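Local coordinates for protein Afp3 (Serratia entomophila, PDB 6RBN) that probably builds the contractile sheath around the inner tube of the anti-feeding prophage, a phage-tail-like injection system, here in its extended state, at residues 32-37 with 157-162; 62-67 with 107-112; 132-137 with 163-168; 186-191 with 267-272. All blocks are in the same frame, centred on the assembly; numbering follows the deposited sequence.

Contacts 1 and 4 are buried, whereas contacts 2 and 3 lie at the surface, and all four sit on the same side of the chain's centre. Contact 1 combines apolar packing against strand 31-34 with a charged cluster. Contact 4, about 11 Å away between centres, is built on a buried serine hydroxyl beside a carboxylate, with two prolines packed against the acid. Contact 3 uses helix 163-172, which follows directly on the loop of contact 1; Tyr165 touches contact 1, and Arg166 both contacts 1 and 4. Contact 2, nested in sequence inside contact 1, is an exposed antiparallel loop pairing with one hydroxyl bond, joined to contact 1 through Thr37 and Val64 and to contact 4 through Thr110 and Leu268.

Contact 1: 32-37 with 157-162; sequences FVARFT and ASPDPD
Arg35 follows strand 31-34, with CG anti to its carbonyl carbon, and its chain then runs extended toward 157-162. CG is the first atom to come near, 4.1 Å from Asp160 OD1. NE turns to the carbonyl of Glu132, a weak bond, while chi4 of 92° swings the guanidinium out of the line of the chain. NH1 consequently sits before both carboxylate oxygens, 2.9 Å from Asp160 OD1 and 2.8 Å from Asp160 OD2, the latter a salt bridge whose hydrogen bond is weak, the guanidinium and carboxylate planes standing 51° apart. At the other tip NH2 forms a long salt bridge, 3.7 Å, with Asp162 OD2, the two groups being nearly coplanar. The same Asp160 OD2 accepts from Asp162 N at 3.2 Å, closing an Asx turn that holds the carboxylate over its own loop. Arg35 itself is the centre of an inverse gamma turn, which follows an outer strand, within this chain, of the mixed sheet, while the irregular 157-162 runs beside that strand in nearly the same direction. Tyr165 of helix 163-172 adds a cation-pi partner for Arg35. Deeper in, the packing becomes apolar: Phe32 crosses Pro159 at about a right angle, its CD1 3.6 Å from Pro159 CG, and Ala34 CB meets that same Pro159 CG at 4.0 Å. Beside it the Val33 carbonyl oxygen packs 3.4 Å from Ser158 CB.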
loop_
_atom_site.group_PDB
_atom_site.type_symbol
_atom_site.label_atom_id
_atom_site.label_comp_id
_atom_site.label_asym_id
_atom_site.label_seq_id
_atom_site.Cartn_x
_atom_site.Cartn_y
_atom_site.Cartn_z
ATOM N N PHE D 32 33.013 6.219 63.734
ATOM C CA PHE D 32 34.235 6.377 64.510
ATOM C C PHE D 32 33.892 6.653 65.968
ATOM O O PHE D 32 33.313 7.694 66.292
ATOM C CB PHE D 32 35.090 7.497 63.934
ATOM C CG PHE D 32 35.549 7.239 62.538
ATOM C CD1 PHE D 32 36.537 6.311 62.284
ATOM C CD2 PHE D 32 35.006 7.936 61.481
ATOM C CE1 PHE D 32 36.962 6.067 61.004
ATOM C CE2 PHE D 32 35.438 7.702 60.203
ATOM C CZ PHE D 32 36.412 6.763 59.965
ATOM N N VAL D 33 34.248 5.719 66.842
ATOM C CA VAL D 33 34.061 5.864 68.280
ATOM C C VAL D 33 35.402 6.308 68.848
ATOM O O VAL D 33 36.333 5.509 68.977
ATOM C CB VAL D 33 33.571 4.566 68.924
ATOM C CG1 VAL D 33 33.443 4.736 70.422
ATOM C CG2 VAL D 33 32.249 4.147 68.321
ATOM N N ALA D 34 35.513 7.591 69.180
ATOM C CA ALA D 34 36.750 8.136 69.717
ATOM C C ALA D 34 36.406 9.281 70.662
ATOM O O ALA D 34 35.236 9.527 70.967
ATOM C CB ALA D 34 37.684 8.578 68.587
ATOM N N ARG D 35 37.436 9.985 71.125
ATOM C CA ARG D 35 37.265 11.061 72.102
ATOM C C ARG D 35 37.061 12.390 71.377
ATOM O O ARG D 35 37.928 13.263 71.336
ATOM C CB ARG D 35 38.463 11.123 73.039
ATOM C CG ARG D 35 38.616 9.930 73.953
ATOM C CD ARG D 35 39.798 10.126 74.886
ATOM N NE ARG D 35 39.944 9.031 75.841
ATOM C CZ ARG D 35 40.698 7.956 75.638
ATOM N NH1 ARG D 35 41.382 7.829 74.510
ATOM N NH2 ARG D 35 40.771 7.013 76.564
ATOM N N PHE D 36 35.876 12.535 70.798
ATOM C CA PHE D 36 35.507 13.771 70.127
ATOM C C PHE D 36 34.902 14.734 71.135
ATOM O O PHE D 36 34.074 14.346 71.962
ATOM C CB PHE D 36 34.517 13.505 68.995
ATOM C CG PHE D 36 35.068 12.643 67.904
ATOM C CD1 PHE D 36 35.967 13.154 66.989
ATOM C CD2 PHE D 36 34.678 11.321 67.789
ATOM C CE1 PHE D 36 36.480 12.361 65.987
ATOM C CE2 PHE D 36 35.183 10.525 66.786
ATOM C CZ PHE D 36 36.085 11.045 65.884
ATOM N N THR D 37 35.323 15.991 71.067
ATOM C CA THR D 37 34.859 16.998 72.012
ATOM C C THR D 37 33.870 17.922 71.323
ATOM O O THR D 37 34.265 18.677 70.422
ATOM C CB THR D 37 36.032 17.801 72.572
ATOM O OG1 THR D 37 36.681 18.499 71.507
ATOM C CG2 THR D 37 37.029 16.877 73.244
ATOM N N ALA D 157 35.240 0.537 63.000
ATOM C CA ALA D 157 36.570 1.174 62.932
ATOM C C ALA D 157 36.789 2.296 63.960
ATOM O O ALA D 157 36.849 3.466 63.606
ATOM C CB ALA D 157 36.830 1.711 61.521
ATOM N N SER D 158 36.892 1.932 65.241
ATOM C CA SER D 158 37.113 2.940 66.294
ATOM C C SER D 158 38.569 3.413 66.328
ATOM O O SER D 158 39.459 2.613 66.639
ATOM C CB SER D 158 36.735 2.383 67.655
ATOM O OG SER D 158 37.646 1.379 68.060
ATOM N N PRO D 159 38.856 4.706 66.038
ATOM C CA PRO D 159 40.242 5.213 65.875
ATOM C C PRO D 159 40.878 5.818 67.125
ATOM O O PRO D 159 41.114 7.031 67.222
ATOM C CB PRO D 159 40.062 6.263 64.780
ATOM C CG PRO D 159 38.715 6.848 65.092
ATOM C CD PRO D 159 37.871 5.731 65.658
ATOM N N ASP D 160 41.220 4.992 68.109
ATOM C CA ASP D 160 41.743 5.591 69.330
ATOM C C ASP D 160 43.084 4.973 69.705
ATOM O O ASP D 160 43.250 3.753 69.614
ATOM C CB ASP D 160 40.745 5.418 70.472
ATOM C CG ASP D 160 41.092 6.252 71.681
ATOM O OD1 ASP D 160 40.905 7.483 71.626
ATOM O OD2 ASP D 160 41.553 5.679 72.687
ATOM N N PRO D 161 44.060 5.784 70.127
ATOM C CA PRO D 161 45.397 5.230 70.404
ATOM C C PRO D 161 45.494 4.439 71.697
ATOM O O PRO D 161 46.465 3.693 71.861
ATOM C CB PRO D 161 46.285 6.477 70.456
ATOM C CG PRO D 161 45.367 7.562 70.855
ATOM C CD PRO D 161 44.056 7.252 70.210
ATOM N N ASP D 162 44.544 4.578 72.617
ATOM C CA ASP D 162 44.591 3.809 73.854
ATOM C C ASP D 162 44.213 2.358 73.576
ATOM O O ASP D 162 43.399 2.069 72.697
ATOM C CB ASP D 162 43.651 4.420 74.892
ATOM C CG ASP D 162 43.894 3.896 76.299
ATOM O OD1 ASP D 162 44.816 3.078 76.499
ATOM O OD2 ASP D 162 43.150 4.303 77.213
#

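Contact 2: 62-67 with 107-112; sequences SNVPSS and VDPTAS
Val64 and Pro109 cross obliquely at the middle of an antiparallel loop pairing, in which 62-67 and 107-112 run 176° apart at the base of the unmodelled excursion 68-105. Val64 CG1, anti to its backbone N, points to the pyrrolidine ring and comes 3.7 Å from Pro109 CG. Its other methyl, CG2, is turned instead to Thr37, so the valine is wedged between the proline and the neighbouring loop. The Pro109 ring extends along the pairing as well, and its CD lies 3.7 Å from Ser66 CB. Ser66 CB, which points to the other segment, is also 3.5 Å from Asp108 OD1, whose carboxylate is brought round by a CG anti to the backbone N. Farther out, Ser67 OG occupies the crowded position between its own N and carbonyl carbon and meets Val107 CG1 at 3.4 Å. The hydrogen bond is at the opposite end, where helix 111-120 begins, with Trp53 and Tyr56 of helix 53-59 against Ser112. There the Ser112 hydroxyl, anti to its backbone N, donates to Ser62 O at 3.2 Å, arriving 26° above the carbonyl plane with a C=O...OG angle of 112°.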
loop_
_atom_site.group_PDB
_atom_site.type_symbol
_atom_site.label_atom_id
_atom_site.label_comp_id
_atom_site.label_asym_id
_atom_site.label_seq_id
_atom_site.Cartn_x
_atom_site.Cartn_y
_atom_site.Cartn_z
ATOM N N SER D 62 37.724 21.376 66.712
ATOM C CA SER D 62 38.735 20.770 65.860
ATOM C C SER D 62 40.155 21.167 66.228
ATOM O O SER D 62 41.096 20.637 65.632
ATOM C CB SER D 62 38.473 21.127 64.395
ATOM O OG SER D 62 38.635 22.515 64.173
ATOM N N ASN D 63 40.342 22.080 67.179
ATOM C CA ASN D 63 41.697 22.454 67.601
ATOM C C ASN D 63 42.120 21.627 68.811
ATOM O O ASN D 63 43.009 20.777 68.698
ATOM C CB ASN D 63 41.758 23.952 67.896
ATOM C CG ASN D 63 41.444 24.792 66.677
ATOM O OD1 ASN D 63 40.446 25.511 66.643
ATOM N ND2 ASN D 63 42.292 24.694 65.661
ATOM N N VAL D 64 41.432 21.822 69.940
ATOM C CA VAL D 64 41.584 21.099 71.210
ATOM C C VAL D 64 43.046 21.086 71.654
ATOM O O VAL D 64 43.759 20.107 71.390
ATOM C CB VAL D 64 41.000 19.680 71.116
ATOM C CG1 VAL D 64 40.924 19.032 72.499
ATOM C CG2 VAL D 64 39.628 19.718 70.486
ATOM N N PRO D 65 43.553 22.181 72.227
ATOM C CA PRO D 65 44.989 22.274 72.528
ATOM C C PRO D 65 45.440 21.270 73.580
ATOM O O PRO D 65 44.747 21.019 74.569
ATOM C CB PRO D 65 45.149 23.712 73.029
ATOM C CG PRO D 65 43.809 24.065 73.572
ATOM C CD PRO D 65 42.810 23.360 72.703
ATOM N N SER D 66 46.613 20.690 73.345
ATOM C CA SER D 66 47.131 19.608 74.163
ATOM C C SER D 66 47.648 20.130 75.500
ATOM O O SER D 66 47.818 21.334 75.708
ATOM C CB SER D 66 48.247 18.870 73.430
ATOM O OG SER D 66 49.361 19.715 73.214
ATOM N N SER D 67 47.903 19.196 76.409
ATOM C CA SER D 67 48.410 19.533 77.731
ATOM C C SER D 67 49.545 18.600 78.134
ATOM O O SER D 67 49.430 17.380 78.014
ATOM C CB SER D 67 47.287 19.470 78.765
ATOM O OG SER D 67 46.813 18.145 78.922
ATOM N N VAL D 107 49.720 14.431 77.272
ATOM C CA VAL D 107 48.624 13.838 76.517
ATOM C C VAL D 107 48.335 14.713 75.302
ATOM O O VAL D 107 48.570 15.927 75.310
ATOM C CB VAL D 107 47.387 13.646 77.426
ATOM C CG1 VAL D 107 46.755 14.977 77.822
ATOM C CG2 VAL D 107 46.360 12.695 76.808
ATOM N N ASP D 108 47.876 14.088 74.219
ATOM C CA ASP D 108 47.648 14.797 72.972
ATOM C C ASP D 108 46.332 14.344 72.356
ATOM O O ASP D 108 46.103 13.132 72.205
ATOM C CB ASP D 108 48.804 14.559 72.000
ATOM C CG ASP D 108 48.706 15.423 70.773
ATOM O OD1 ASP D 108 49.015 16.628 70.869
ATOM O OD2 ASP D 108 48.302 14.903 69.714
ATOM N N PRO D 109 45.444 15.271 71.995
ATOM C CA PRO D 109 44.180 14.880 71.359
ATOM C C PRO D 109 44.411 14.433 69.924
ATOM O O PRO D 109 45.001 15.158 69.120
ATOM C CB PRO D 109 43.344 16.161 71.420
ATOM C CG PRO D 109 43.989 16.979 72.489
ATOM C CD PRO D 109 45.440 16.685 72.385
ATOM N N THR D 110 43.936 13.229 69.608
ATOM C CA THR D 110 44.188 12.606 68.315
ATOM C C THR D 110 42.911 12.250 67.564
ATOM O O THR D 110 42.992 11.653 66.484
ATOM C CB THR D 110 45.037 11.345 68.490
ATOM O OG1 THR D 110 44.354 10.426 69.348
ATOM C CG2 THR D 110 46.400 11.672 69.079
ATOM N N ALA D 111 41.740 12.587 68.100
ATOM C CA ALA D 111 40.498 12.237 67.426
ATOM C C ALA D 111 40.215 13.148 66.241
ATOM O O ALA D 111 39.649 12.696 65.241
ATOM C CB ALA D 111 39.331 12.284 68.410
ATOM N N SER D 112 40.597 14.419 66.327
ATOM C CA SER D 112 40.431 15.321 65.198
ATOM C C SER D 112 41.485 15.108 64.124
ATOM O O SER D 112 41.236 15.427 62.959
ATOM C CB SER D 112 40.470 16.772 65.672
ATOM O OG SER D 112 40.359 17.661 64.579
#

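Contact 3: 132-137 with 163-168; sequences EKADDN and ETYRTA
The backbones approach most closely at Ala134 and Tyr165, whose CA atoms are 4.9 Å apart where the irregular 132-137 passes the beginning of helix 163-172. This is loop-on-helix packing: the loop links strand 127-130 to helix 137-141, and Ala134 is the loop residue that contributes most, with loop backbone atoms lying against Tyr165 and Ala168. Ala134 CB points at the helix and meets Tyr165 CD1 at 3.6 Å, approaching the ring obliquely. The tyrosine has CG anti to its backbone N (chi1 -174°), which lays the ring along the loop and not across it. Its CE1 edge therefore runs back beside the loop backbone, with Lys133 C 4.0 Å away near the ring plane. Farther along, Tyr165 OH is hydrogen-bonded to Leu131 O, which fixes the far end of the ring beside the loop. One turn on, Ala168 CB faces Ala134 O at 4.1 Å and completes the seat for the loop. Within the loop Lys133 reaches forward to Asp135: its NZ makes a salt bridge to Asp135 OD1 at 2.7 Å, meeting that oxygen from 52° above the carboxylate plane.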
loop_
_atom_site.group_PDB
_atom_site.type_symbol
_atom_site.label_atom_id
_atom_site.label_comp_id
_atom_site.label_asym_id
_atom_site.label_seq_id
_atom_site.Cartn_x
_atom_site.Cartn_y
_atom_site.Cartn_z
ATOM N N GLU D 132 33.799 9.560 75.869
ATOM C CA GLU D 132 34.917 10.291 76.465
ATOM C C GLU D 132 35.914 9.372 77.160
ATOM O O GLU D 132 37.084 9.304 76.771
ATOM C CB GLU D 132 34.388 11.341 77.445
ATOM C CG GLU D 132 35.474 12.190 78.087
ATOM C CD GLU D 132 36.181 13.107 77.101
ATOM O OE1 GLU D 132 35.558 13.512 76.097
ATOM O OE2 GLU D 132 37.366 13.423 77.332
ATOM N N LYS D 133 35.487 8.670 78.201
ATOM C CA LYS D 133 36.368 7.761 78.917
ATOM C C LYS D 133 35.947 6.331 78.619
ATOM O O LYS D 133 34.872 6.095 78.074
ATOM C CB LYS D 133 36.359 8.037 80.426
ATOM C CG LYS D 133 35.062 7.715 81.136
ATOM C CD LYS D 133 35.156 8.123 82.600
ATOM C CE LYS D 133 33.877 7.816 83.358
ATOM N NZ LYS D 133 33.671 6.352 83.502
ATOM N N ALA D 134 36.811 5.375 78.956
ATOM C CA ALA D 134 36.591 4.002 78.515
ATOM C C ALA D 134 35.633 3.253 79.433
ATOM O O ALA D 134 34.740 2.541 78.959
ATOM C CB ALA D 134 37.923 3.263 78.421
ATOM N N ASP D 135 35.797 3.401 80.746
ATOM C CA ASP D 135 35.158 2.506 81.705
ATOM C C ASP D 135 33.700 2.838 82.005
ATOM O O ASP D 135 33.128 2.203 82.896
ATOM C CB ASP D 135 35.969 2.487 83.003
ATOM C CG ASP D 135 36.199 3.876 83.576
ATOM O OD1 ASP D 135 35.824 4.871 82.926
ATOM O OD2 ASP D 135 36.762 3.970 84.685
ATOM N N ASP D 136 33.077 3.796 81.317
ATOM C CA ASP D 136 31.656 4.074 81.540
ATOM C C ASP D 136 30.814 3.051 80.774
ATOM O O ASP D 136 30.485 3.194 79.595
ATOM C CB ASP D 136 31.317 5.526 81.187
ATOM C CG ASP D 136 31.804 5.942 79.810
ATOM O OD1 ASP D 136 32.458 5.133 79.130
ATOM O OD2 ASP D 136 31.536 7.095 79.413
ATOM N N ASN D 137 30.427 1.993 81.484
ATOM C CA ASN D 137 29.676 0.891 80.899
ATOM C C ASN D 137 28.211 1.230 80.642
ATOM O O ASN D 137 27.472 0.379 80.142
ATOM C CB ASN D 137 29.777 -0.342 81.797
ATOM C CG ASN D 137 31.197 -0.854 81.917
ATOM O OD1 ASN D 137 31.789 -0.826 82.995
ATOM N ND2 ASN D 137 31.755 -1.316 80.805
ATOM N N GLU D 163 44.811 1.443 74.338
ATOM C CA GLU D 163 44.603 0.021 74.088
ATOM C C GLU D 163 43.380 -0.503 74.829
ATOM O O GLU D 163 42.590 -1.264 74.262
ATOM C CB GLU D 163 45.853 -0.761 74.492
ATOM C CG GLU D 163 45.927 -2.191 73.974
ATOM C CD GLU D 163 45.272 -3.209 74.888
ATOM O OE1 GLU D 163 45.212 -2.959 76.111
ATOM O OE2 GLU D 163 44.827 -4.261 74.385
ATOM N N THR D 164 43.213 -0.121 76.095
ATOM C CA THR D 164 42.064 -0.568 76.870
ATOM C C THR D 164 40.781 0.152 76.483
ATOM O O THR D 164 39.695 -0.321 76.830
ATOM C CB THR D 164 42.324 -0.370 78.361
ATOM O OG1 THR D 164 42.554 1.018 78.625
ATOM C CG2 THR D 164 43.537 -1.172 78.798
ATOM N N TYR D 165 40.888 1.285 75.788
ATOM C CA TYR D 165 39.705 1.968 75.278
ATOM C C TYR D 165 39.054 1.160 74.165
ATOM O O TYR D 165 37.827 1.035 74.117
ATOM C CB TYR D 165 40.099 3.353 74.771
ATOM C CG TYR D 165 38.965 4.257 74.340
ATOM C CD1 TYR D 165 38.290 5.044 75.259
ATOM C CD2 TYR D 165 38.570 4.319 73.016
ATOM C CE1 TYR D 165 37.264 5.879 74.862
ATOM C CE2 TYR D 165 37.551 5.144 72.610
ATOM C CZ TYR D 165 36.901 5.918 73.534
ATOM O OH TYR D 165 35.881 6.735 73.117
ATOM N N ARG D 166 39.866 0.603 73.265
ATOM C CA ARG D 166 39.330 -0.128 72.123
ATOM C C ARG D 166 38.785 -1.486 72.531
ATOM O O ARG D 166 37.831 -1.982 71.923
ATOM C CB ARG D 166 40.410 -0.290 71.060
ATOM C CG ARG D 166 40.777 0.996 70.375
ATOM C CD ARG D 166 41.943 0.786 69.443
ATOM N NE ARG D 166 43.152 0.492 70.200
ATOM C CZ ARG D 166 44.332 0.244 69.653
ATOM N NH1 ARG D 166 44.471 0.275 68.344
ATOM N NH2 ARG D 166 45.381 -0.015 70.419
ATOM N N THR D 167 39.388 -2.110 73.548
ATOM C CA THR D 167 38.915 -3.398 74.038
ATOM C C THR D 167 37.523 -3.292 74.653
ATOM O O THR D 167 36.710 -4.208 74.489
ATOM C CB THR D 167 39.927 -3.953 75.047
ATOM O OG1 THR D 167 41.214 -4.021 74.425
ATOM C CG2 THR D 167 39.549 -5.347 75.516
ATOM N N ALA D 168 37.216 -2.172 75.306
ATOM C CA ALA D 168 35.860 -1.946 75.789
ATOM C C ALA D 168 34.890 -1.687 74.644
ATOM O O ALA D 168 33.705 -2.016 74.749
ATOM C CB ALA D 168 35.842 -0.779 76.772
#

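Contact 4: 186-191 with 267-272; sequences LADSVN and SLPPSA
The Asp188 carboxylate has a proline carbon over one face: Pro270 CD, 3.5 Å from Asp188 OD1. Pro269 CB approaches from the same side of the plane, more obliquely, and is 3.3 Å from Asp188 OD2. The Ser271 hydroxyl lies in front of the two oxygens and is displaced to the other side of that plane. The setting is a strand-to-helix turn, in which the Pro269-Pro270 pair carries the chain from strand 266-268 into helix 271-284 within the family's subtilisin-like region. Across it stands the end of strand 185-188, which pairs in parallel with 204-207. Asp188 has CG anti to its carbonyl carbon (chi1 -69°), and this turns the carboxylate toward the proline turn, tip to tip with Pro270. Ser271 OG, likewise anti to its own carbonyl carbon (chi1 -70°), points back at the strand. Its hydroxyl is placed among three acceptors, and the geometry leaves open which of them takes its one proton. Nearness to the start of the helix could stabilise the buried negative charge, and Arg166 NH1 of helix 163-172 makes a long, weak ion pair with Asp188 OD2. Leu186 contributes its carbonyl oxygen as the third acceptor. Ser271 OG lies 2.7 Å from Asp188 OD1, 2.8 Å from Asp188 OD2 and 2.8 Å from Leu186 O.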
loop_
_atom_site.group_PDB
_atom_site.type_symbol
_atom_site.label_atom_id
_atom_site.label_comp_id
_atom_site.label_asym_id
_atom_site.label_seq_id
_atom_site.Cartn_x
_atom_site.Cartn_y
_atom_site.Cartn_z
ATOM N N LEU D 186 36.644 -2.994 61.860
ATOM C CA LEU D 186 38.042 -2.802 61.484
ATOM C C LEU D 186 38.848 -2.666 62.772
ATOM O O LEU D 186 39.057 -1.564 63.280
ATOM C CB LEU D 186 38.217 -1.589 60.589
ATOM C CG LEU D 186 37.571 -1.667 59.213
ATOM C CD1 LEU D 186 37.750 -0.365 58.467
ATOM C CD2 LEU D 186 38.168 -2.817 58.443
ATOM N N ALA D 187 39.303 -3.797 63.294
ATOM C CA ALA D 187 40.059 -3.815 64.532
ATOM C C ALA D 187 41.529 -3.520 64.262
ATOM O O ALA D 187 41.978 -3.439 63.118
ATOM C CB ALA D 187 39.901 -5.161 65.236
ATOM N N ASP D 188 42.285 -3.359 65.344
ATOM C CA ASP D 188 43.696 -3.013 65.265
ATOM C C ASP D 188 44.483 -3.898 66.211
ATOM O O ASP D 188 44.145 -4.003 67.392
ATOM C CB ASP D 188 43.917 -1.548 65.625
ATOM C CG ASP D 188 43.373 -0.615 64.590
ATOM O OD1 ASP D 188 43.444 -0.947 63.391
ATOM O OD2 ASP D 188 42.822 0.437 64.965
ATOM N N SER D 189 45.531 -4.523 65.694
ATOM C CA SER D 189 46.368 -5.352 66.537
ATOM C C SER D 189 47.244 -4.478 67.426
ATOM O O SER D 189 47.480 -3.299 67.150
ATOM C CB SER D 189 47.232 -6.278 65.686
ATOM O OG SER D 189 48.032 -7.103 66.509
ATOM N N VAL D 190 47.720 -5.069 68.512
ATOM C CA VAL D 190 48.552 -4.365 69.478
ATOM C C VAL D 190 50.015 -4.749 69.330
ATOM O O VAL D 190 50.885 -3.885 69.228
ATOM C CB VAL D 190 48.041 -4.635 70.908
ATOM C CG1 VAL D 190 48.876 -3.874 71.920
ATOM C CG2 VAL D 190 46.579 -4.271 71.010
ATOM N N ASN D 191 50.304 -6.051 69.313
ATOM C CA ASN D 191 51.667 -6.517 69.103
ATOM C C ASN D 191 51.739 -7.668 68.103
ATOM O O ASN D 191 52.755 -8.371 68.054
ATOM C CB ASN D 191 52.316 -6.912 70.437
ATOM C CG ASN D 191 51.495 -7.925 71.223
ATOM O OD1 ASN D 191 50.458 -8.399 70.769
ATOM N ND2 ASN D 191 51.967 -8.258 72.419
ATOM N N SER D 267 51.421 8.659 67.062
ATOM C CA SER D 267 51.136 7.378 66.429
ATOM C C SER D 267 49.639 7.108 66.492
ATOM O O SER D 267 49.053 7.092 67.579
ATOM C CB SER D 267 51.912 6.251 67.107
ATOM O OG SER D 267 51.454 6.051 68.431
ATOM N N LEU D 268 49.033 6.896 65.336
ATOM C CA LEU D 268 47.614 6.628 65.230
ATOM C C LEU D 268 47.355 5.173 64.881
ATOM O O LEU D 268 48.135 4.566 64.140
ATOM C CB LEU D 268 46.965 7.514 64.164
ATOM C CG LEU D 268 46.820 8.972 64.564
ATOM C CD1 LEU D 268 46.306 9.804 63.418
ATOM C CD2 LEU D 268 45.869 9.040 65.724
ATOM N N PRO D 269 46.284 4.587 65.405
ATOM C CA PRO D 269 45.832 3.298 64.901
ATOM C C PRO D 269 45.285 3.449 63.496
ATOM O O PRO D 269 44.634 4.456 63.179
ATOM C CB PRO D 269 44.739 2.897 65.898
ATOM C CG PRO D 269 44.251 4.170 66.443
ATOM C CD PRO D 269 45.439 5.072 66.505
ATOM N N PRO D 270 45.533 2.480 62.615
ATOM C CA PRO D 270 45.294 2.693 61.184
ATOM C C PRO D 270 43.843 2.590 60.742
ATOM O O PRO D 270 43.588 2.723 59.544
ATOM C CB PRO D 270 46.133 1.576 60.542
ATOM C CG PRO D 270 46.141 0.503 61.547
ATOM C CD PRO D 270 46.154 1.172 62.883
ATOM N N SER D 271 42.882 2.387 61.649
ATOM C CA SER D 271 41.505 2.118 61.236
ATOM C C SER D 271 40.818 3.334 60.633
ATOM O O SER D 271 39.891 3.177 59.832
ATOM C CB SER D 271 40.689 1.603 62.413
ATOM O OG SER D 271 41.104 0.308 62.779
ATOM N N ALA D 272 41.240 4.543 61.001
ATOM C CA ALA D 272 40.652 5.737 60.403
ATOM C C ALA D 272 41.111 5.910 58.963
ATOM O O ALA D 272 40.414 6.520 58.144
ATOM C CB ALA D 272 41.005 6.967 61.232
#